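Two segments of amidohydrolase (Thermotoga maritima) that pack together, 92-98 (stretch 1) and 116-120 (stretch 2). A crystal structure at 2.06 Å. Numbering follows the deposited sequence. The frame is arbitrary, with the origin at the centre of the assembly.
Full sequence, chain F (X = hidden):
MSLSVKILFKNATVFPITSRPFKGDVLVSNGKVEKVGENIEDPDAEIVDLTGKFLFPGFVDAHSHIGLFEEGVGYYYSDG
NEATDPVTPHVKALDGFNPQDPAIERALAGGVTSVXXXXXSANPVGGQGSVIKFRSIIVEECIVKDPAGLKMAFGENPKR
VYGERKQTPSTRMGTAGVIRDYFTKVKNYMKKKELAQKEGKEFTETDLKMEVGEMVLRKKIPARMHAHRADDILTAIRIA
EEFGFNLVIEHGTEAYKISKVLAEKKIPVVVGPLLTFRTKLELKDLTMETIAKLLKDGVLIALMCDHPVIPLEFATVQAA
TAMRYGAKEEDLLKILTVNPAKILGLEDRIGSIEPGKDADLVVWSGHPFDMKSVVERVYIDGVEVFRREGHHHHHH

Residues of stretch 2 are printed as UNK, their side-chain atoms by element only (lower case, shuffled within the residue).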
# COMPACT_ATOMS: atom_id res chain seq x y z
N LYS F 92 -5.99 -29.70 -11.61
CA LYS F 92 -7.17 -30.56 -11.81
C LYS F 92 -8.22 -30.31 -10.73
O LYS F 92 -7.91 -30.27 -9.54
CB LYS F 92 -6.76 -32.04 -11.76
CG LYS F 92 -5.47 -32.41 -12.49
CD LYS F 92 -5.22 -33.96 -12.50
CE LYS F 92 -6.36 -34.71 -13.22
NZ LYS F 92 -6.06 -36.16 -13.53
N ALA F 93 -9.48 -30.17 -11.14
CA ALA F 93 -10.58 -30.13 -10.20
C ALA F 93 -10.57 -31.35 -9.27
O ALA F 93 -10.92 -31.25 -8.09
CB ALA F 93 -11.90 -30.05 -10.93
N LEU F 94 -10.15 -32.50 -9.80
CA LEU F 94 -10.05 -33.73 -9.01
C LEU F 94 -9.26 -33.50 -7.72
O LEU F 94 -9.59 -34.06 -6.68
CB LEU F 94 -9.37 -34.86 -9.81
CG LEU F 94 -9.41 -36.26 -9.21
CD1 LEU F 94 -10.83 -36.82 -9.33
CD2 LEU F 94 -8.39 -37.21 -9.89
N ASP F 95 -8.21 -32.70 -7.81
CA ASP F 95 -7.31 -32.48 -6.69
C ASP F 95 -7.84 -31.47 -5.66
O ASP F 95 -7.18 -31.21 -4.65
CB ASP F 95 -5.94 -32.02 -7.19
CG ASP F 95 -5.18 -33.10 -7.95
OD1 ASP F 95 -5.46 -34.30 -7.75
OD2 ASP F 95 -4.31 -32.75 -8.77
N GLY F 96 -9.02 -30.92 -5.91
CA GLY F 96 -9.67 -30.00 -4.97
C GLY F 96 -11.00 -30.53 -4.47
O GLY F 96 -11.65 -29.91 -3.62
N PHE F 97 -11.41 -31.69 -5.00
CA PHE F 97 -12.73 -32.27 -4.73
C PHE F 97 -12.81 -32.98 -3.36
O PHE F 97 -12.04 -33.90 -3.10
CB PHE F 97 -13.11 -33.25 -5.85
CG PHE F 97 -14.42 -33.95 -5.64
CD1 PHE F 97 -15.63 -33.31 -5.89
CD2 PHE F 97 -14.45 -35.27 -5.18
CE1 PHE F 97 -16.85 -33.95 -5.66
CE2 PHE F 97 -15.68 -35.94 -4.97
CZ PHE F 97 -16.87 -35.27 -5.21
N ASN F 98 -13.76 -32.55 -2.53
CA ASN F 98 -14.01 -33.11 -1.20
C ASN F 98 -15.31 -33.94 -1.18
O ASN F 98 -16.40 -33.37 -1.15
CB ASN F 98 -14.10 -31.94 -0.19
CG ASN F 98 -14.59 -32.35 1.19
OD1 ASN F 98 -14.71 -33.54 1.51
ND2 ASN F 98 -14.87 -31.35 2.02
N UNK F 116 -19.70 -33.44 -13.96
CA UNK F 116 -18.35 -33.00 -14.21
C UNK F 116 -17.95 -31.89 -13.23
O UNK F 116 -18.57 -30.81 -13.19
c UNK F 116 -18.10 -32.57 -15.65
c UNK F 116 -16.79 -30.09 -17.39
c UNK F 116 -16.57 -32.62 -15.91
se UNK F 116 -15.97 -31.88 -17.50
N UNK F 117 -16.94 -32.18 -12.42
CA UNK F 117 -16.33 -31.17 -11.59
C UNK F 117 -15.28 -30.47 -12.44
O UNK F 117 -14.51 -31.11 -13.16
c UNK F 117 -15.71 -31.75 -10.30
c UNK F 117 -14.79 -32.93 -10.63
c UNK F 117 -13.91 -33.43 -9.47
c UNK F 117 -16.83 -32.13 -9.33
N UNK F 118 -15.28 -29.14 -12.37
CA UNK F 118 -14.46 -28.32 -13.26
C UNK F 118 -14.00 -27.05 -12.49
O UNK F 118 -14.72 -26.58 -11.60
c UNK F 118 -14.45 -27.44 -15.64
c UNK F 118 -16.51 -27.15 -14.25
c UNK F 118 -15.28 -28.03 -14.54
N UNK F 119 -12.81 -26.52 -12.80
CA UNK F 119 -12.49 -25.19 -12.28
C UNK F 119 -13.52 -24.13 -12.76
O UNK F 119 -14.27 -24.37 -13.73
c UNK F 119 -11.71 -27.06 -13.63
c UNK F 119 -11.11 -24.89 -12.87
c UNK F 119 -10.51 -26.20 -13.24
N UNK F 120 -13.55 -23.00 -12.07
CA UNK F 120 -14.40 -21.87 -12.44
C UNK F 120 -13.86 -21.05 -13.61
O UNK F 120 -13.10 -21.54 -14.45

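Position 116 carries four side-chain atoms, three carbons and one selenium, in an unbranched chain with the selenium between the second carbon and the last, and the side chain has no contact with stretch 1. A selenium in that place identifies selenomethionine, so the residue is M116. Its chain is extended through the first two torsions (t, t) before turning at the third (p).

Position 117 has four carbons, forked at the first, with one arm two carbons long and the other a single methyl. Its CA-to-CB bond points toward stretch 1, and its side chain meets A93, L94 and F97. A beta-branched side chain of four carbons with unequal arms is isoleucine, I117. With chi1 at 51° (p) and chi2 at 169° (t), the longer arm extends into stretch 1: CG1 lies 4.1 Å from CB of A93, and CD1 comes within 3.7 Å of CB of F97 and 3.9 Å of the backbone N of L94. The shorter arm, CG2, approaches the F97 ring obliquely.

At position 118 the side chain is one carbon bearing two more, three in all, and its CA-to-CB bond points away from stretch 1. The side chain makes no contact there; the backbone N approaches CB of A93 instead. The short, symmetric fork is that of valine, V118. N of V118 is 3.8 Å from CB of A93, and the two CA atoms of A93 and V118, at 5.3 Å, mark the nearest register of the chains.

Three carbons at position 119 close a ring onto the backbone nitrogen. The CA-to-CB bond runs sideways, yet a ring carbon lies near CB of A93. Such a ring can only be proline, P119, and its CD is 4.0 Å from CB of A93.

Position 120 has no side-chain atoms and touches nothing on stretch 1; it is therefore glycine, G120.

The contact is a small apolar one, burying 234 Å² over both sides, and no hydrogen bond crosses it. Within stretch 1, N of D95 bonds to O of K92 at 3.0 Å and N of G96 to O of A93 at 2.9 Å, in a compact turn built around the 3-10 segment 93-95. The CA-to-CB bonds of A93 and F97 both point toward stretch 2. CB of A93 lies against the backbone of stretch 2, 3.6 Å from O of I117, while I117, the residue with the most area covered, packs against both A93 and F97, and these apolar contacts make up much of the interface.

Stretch 2 (116-120) MIVPG
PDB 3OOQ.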